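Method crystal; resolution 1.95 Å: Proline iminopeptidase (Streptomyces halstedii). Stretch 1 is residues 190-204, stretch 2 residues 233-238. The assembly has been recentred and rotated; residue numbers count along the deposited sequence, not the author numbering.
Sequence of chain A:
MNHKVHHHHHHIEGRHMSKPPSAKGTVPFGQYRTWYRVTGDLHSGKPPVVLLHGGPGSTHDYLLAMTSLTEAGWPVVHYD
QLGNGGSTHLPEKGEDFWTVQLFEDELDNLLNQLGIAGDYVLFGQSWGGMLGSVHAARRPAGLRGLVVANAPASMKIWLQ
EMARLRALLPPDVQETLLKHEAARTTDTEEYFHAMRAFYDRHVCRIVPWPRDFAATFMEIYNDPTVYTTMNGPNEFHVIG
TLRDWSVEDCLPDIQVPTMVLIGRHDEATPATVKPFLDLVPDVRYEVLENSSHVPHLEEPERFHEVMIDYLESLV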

# COMPACT_ATOMS: atom_id res chain seq x y z
N GLU A 190 10.75 21.65 -11.85
CA GLU A 190 12.12 21.26 -11.59
C GLU A 190 12.25 20.26 -10.42
O GLU A 190 13.07 19.35 -10.46
CB GLU A 190 12.92 22.51 -11.30
CG GLU A 190 14.41 22.28 -11.26
CD GLU A 190 15.15 23.57 -11.03
OE1 GLU A 190 15.17 24.06 -9.87
OE2 GLU A 190 15.71 24.09 -12.01
N TYR A 191 11.47 20.44 -9.36
CA TYR A 191 11.47 19.44 -8.28
C TYR A 191 10.95 18.10 -8.81
O TYR A 191 11.50 17.04 -8.50
CB TYR A 191 10.60 19.88 -7.13
CG TYR A 191 10.65 18.92 -5.97
CD1 TYR A 191 11.78 18.84 -5.17
CD2 TYR A 191 9.58 18.08 -5.69
CE1 TYR A 191 11.83 17.96 -4.10
CE2 TYR A 191 9.62 17.19 -4.63
CZ TYR A 191 10.75 17.14 -3.83
OH TYR A 191 10.81 16.27 -2.76
N PHE A 192 9.89 18.17 -9.61
CA PHE A 192 9.24 16.98 -10.15
C PHE A 192 10.18 16.10 -10.96
O PHE A 192 10.13 14.89 -10.85
CB PHE A 192 8.02 17.35 -11.00
CG PHE A 192 7.15 16.18 -11.32
CD1 PHE A 192 7.49 15.31 -12.35
CD2 PHE A 192 6.01 15.92 -10.57
CE1 PHE A 192 6.71 14.20 -12.62
CE2 PHE A 192 5.22 14.82 -10.85
CZ PHE A 192 5.57 13.96 -11.88
N HIS A 193 11.04 16.70 -11.77
CA HIS A 193 11.98 15.90 -12.55
C HIS A 193 13.15 15.35 -11.72
O HIS A 193 13.67 14.28 -12.02
CB HIS A 193 12.40 16.67 -13.81
CG HIS A 193 11.27 16.83 -14.78
ND1 HIS A 193 10.73 15.76 -15.46
CD2 HIS A 193 10.52 17.91 -15.12
CE1 HIS A 193 9.72 16.18 -16.21
NE2 HIS A 193 9.58 17.48 -16.02
N ALA A 194 13.53 16.05 -10.65
CA ALA A 194 14.47 15.49 -9.66
C ALA A 194 13.82 14.31 -8.90
O ALA A 194 14.44 13.27 -8.73
CB ALA A 194 14.93 16.58 -8.70
N MET A 195 12.57 14.49 -8.48
CA MET A 195 11.77 13.42 -7.86
C MET A 195 11.69 12.19 -8.76
O MET A 195 11.69 11.06 -8.28
CB MET A 195 10.36 13.93 -7.56
CG MET A 195 9.47 12.98 -6.77
SD MET A 195 7.71 13.28 -7.05
CE MET A 195 7.56 12.45 -8.64
N ARG A 196 11.64 12.43 -10.08
CA ARG A 196 11.57 11.35 -11.08
C ARG A 196 12.84 10.53 -11.18
O ARG A 196 12.78 9.33 -11.42
CB ARG A 196 11.21 11.93 -12.45
CG ARG A 196 9.75 12.31 -12.55
CD ARG A 196 8.95 11.12 -13.03
NE ARG A 196 9.44 10.78 -14.35
CZ ARG A 196 9.44 9.56 -14.88
NH1 ARG A 196 8.95 8.54 -14.22
NH2 ARG A 196 9.93 9.39 -16.10
N ALA A 197 13.98 11.17 -11.01
CA ALA A 197 15.21 10.41 -10.88
C ALA A 197 15.12 9.39 -9.72
O ALA A 197 15.72 8.33 -9.80
CB ALA A 197 16.40 11.34 -10.70
N PHE A 198 14.38 9.70 -8.65
CA PHE A 198 14.20 8.74 -7.54
C PHE A 198 13.15 7.71 -7.91
O PHE A 198 13.37 6.52 -7.76
CB PHE A 198 13.82 9.45 -6.21
CG PHE A 198 13.65 8.52 -5.02
CD1 PHE A 198 12.47 7.82 -4.82
CD2 PHE A 198 14.67 8.40 -4.08
CE1 PHE A 198 12.31 6.99 -3.71
CE2 PHE A 198 14.52 7.57 -2.97
CZ PHE A 198 13.34 6.88 -2.78
N TYR A 199 12.01 8.16 -8.43
CA TYR A 199 10.89 7.26 -8.72
C TYR A 199 11.31 6.23 -9.77
O TYR A 199 11.02 5.05 -9.63
CB TYR A 199 9.63 8.02 -9.17
CG TYR A 199 8.72 8.54 -8.05
CD1 TYR A 199 9.23 9.25 -6.97
CD2 TYR A 199 7.34 8.36 -8.11
CE1 TYR A 199 8.39 9.72 -5.94
CE2 TYR A 199 6.49 8.85 -7.12
CZ TYR A 199 7.03 9.53 -6.04
OH TYR A 199 6.17 10.00 -5.08
N ASP A 200 12.02 6.69 -10.80
CA ASP A 200 12.47 5.81 -11.87
C ASP A 200 13.37 4.69 -11.35
O ASP A 200 13.49 3.67 -12.01
CB ASP A 200 13.22 6.58 -12.98
CG ASP A 200 12.35 7.62 -13.67
OD1 ASP A 200 11.11 7.58 -13.56
OD2 ASP A 200 12.92 8.50 -14.36
N ARG A 201 14.01 4.86 -10.19
CA ARG A 201 14.84 3.78 -9.65
C ARG A 201 14.11 2.89 -8.67
O ARG A 201 14.28 1.65 -8.68
CB ARG A 201 16.07 4.33 -8.93
CG ARG A 201 17.06 5.05 -9.83
CD ARG A 201 18.25 5.50 -9.01
NE ARG A 201 19.22 6.28 -9.78
CZ ARG A 201 20.39 6.69 -9.31
NH1 ARG A 201 20.74 6.42 -8.06
NH2 ARG A 201 21.19 7.40 -10.08
N HIS A 202 13.33 3.53 -7.79
CA HIS A 202 12.81 2.87 -6.59
C HIS A 202 11.29 2.82 -6.45
O HIS A 202 10.80 2.14 -5.54
CB HIS A 202 13.41 3.54 -5.34
CG HIS A 202 14.90 3.67 -5.38
ND1 HIS A 202 15.54 4.88 -5.51
CD2 HIS A 202 15.88 2.74 -5.31
CE1 HIS A 202 16.84 4.69 -5.53
NE2 HIS A 202 17.08 3.40 -5.40
N VAL A 203 10.53 3.48 -7.32
CA VAL A 203 9.06 3.47 -7.18
C VAL A 203 8.37 2.72 -8.32
O VAL A 203 7.53 1.85 -8.09
CB VAL A 203 8.47 4.89 -7.02
CG1 VAL A 203 6.96 4.84 -7.00
CG2 VAL A 203 8.97 5.54 -5.73
N CYS A 204 8.72 3.09 -9.56
CA CYS A 204 8.20 2.42 -10.74
C CYS A 204 9.22 2.55 -11.86
O CYS A 204 9.39 3.62 -12.45
CB CYS A 204 6.87 3.04 -11.20
SG CYS A 204 6.13 2.19 -12.63
N PRO A 233 4.29 15.27 0.29
CA PRO A 233 4.07 15.52 -1.15
C PRO A 233 4.40 14.34 -2.05
O PRO A 233 3.88 14.29 -3.17
CB PRO A 233 5.03 16.67 -1.48
CG PRO A 233 5.89 16.87 -0.27
CD PRO A 233 5.24 16.22 0.89
N ASN A 234 5.24 13.43 -1.58
CA ASN A 234 5.69 12.30 -2.40
C ASN A 234 6.18 11.15 -1.52
O ASN A 234 6.17 11.25 -0.29
CB ASN A 234 6.77 12.75 -3.40
CG ASN A 234 7.99 13.30 -2.71
OD1 ASN A 234 8.67 12.60 -1.97
ND2 ASN A 234 8.29 14.56 -2.96
N GLU A 235 6.58 10.07 -2.17
CA GLU A 235 6.99 8.83 -1.50
C GLU A 235 8.10 8.96 -0.47
O GLU A 235 8.07 8.28 0.56
CB GLU A 235 7.43 7.82 -2.57
CG GLU A 235 6.27 7.22 -3.35
CD GLU A 235 5.38 6.42 -2.43
OE1 GLU A 235 5.87 5.38 -1.94
OE2 GLU A 235 4.24 6.87 -2.16
N PHE A 236 9.10 9.80 -0.75
CA PHE A 236 10.29 9.90 0.10
C PHE A 236 10.29 11.12 1.05
O PHE A 236 10.89 11.06 2.14
CB PHE A 236 11.58 9.87 -0.74
CG PHE A 236 11.65 10.90 -1.84
CD1 PHE A 236 11.38 10.55 -3.17
CD2 PHE A 236 11.99 12.22 -1.57
CE1 PHE A 236 11.47 11.49 -4.19
CE2 PHE A 236 12.07 13.16 -2.59
CZ PHE A 236 11.81 12.79 -3.89
N HIS A 237 9.63 12.21 0.66
CA HIS A 237 9.56 13.43 1.49
C HIS A 237 8.37 13.28 2.43
O HIS A 237 7.31 13.88 2.24
CB HIS A 237 9.45 14.70 0.63
CG HIS A 237 9.70 15.98 1.38
ND1 HIS A 237 10.75 16.15 2.26
CD2 HIS A 237 9.05 17.17 1.34
CE1 HIS A 237 10.73 17.38 2.75
NE2 HIS A 237 9.71 18.03 2.20
N VAL A 238 8.56 12.43 3.45
CA VAL A 238 7.48 12.12 4.39
C VAL A 238 7.51 13.14 5.52
O VAL A 238 8.29 13.02 6.47
CB VAL A 238 7.63 10.71 4.98
CG1 VAL A 238 6.57 10.44 6.05
CG2 VAL A 238 7.54 9.68 3.89

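Stretch 2 has no regular helix or strand, and it packs along one side of the helix that runs through residue 202 in stretch 1, burying 402 Å² counted over both partners. Pro233 contributes little: its nearest side-chain approach to stretch 1 is 5.5 Å, from Pro233 CG to Tyr191 OH.

Asn234 is the first real anchor. With chi1 at 61° (p), its amide donates from ND2 to Tyr191 OH at 3.1 Å, with an N-H...acceptor angle of 148°, and the nitrogen lies near the plane of the tyrosine ring, at its edge. The other end of the amide works within the loop: OD1 accepts from His237 N at 2.8 Å (162°) and from Phe236 N at 3.1 Å (135°). One asparagine side chain, able to donate and accept, thus ties the turn to itself and to the helix. Its CB also lies 3.8 Å from Met195 SD.

At Glu235 the backbone makes the link. Its N donates to Tyr199 OH at 2.9 Å and 166°, a nearly straight bond. The CB of Tyr199 points sideways, but the long phenol carries its hydroxyl to the loop. The aliphatic part of Glu235 adds packing, CG lying 4.0 Å from Val203 CG2.

Phe236 has the largest covered area, 100 Å². Its edge is directed toward the face of Phe198, with centroids 4.6 Å apart and planes at 53°; CD1 of Phe236 lies 3.4 Å from CD1 of Phe198, and Phe236 CB sits over the same ring, 4.3 Å from its centroid. Farther round, Phe236 CE1 meets Met195 CG at 3.6 Å and Tyr199 CE1 at 4.0 Å, while CE2 approaches Tyr191 OH at 3.4 Å. A broad apolar ring suits this buried pocket.

His237 adds only a marginal contact, CB to Tyr191 OH at 4.0 Å, and Val238 is out of reach.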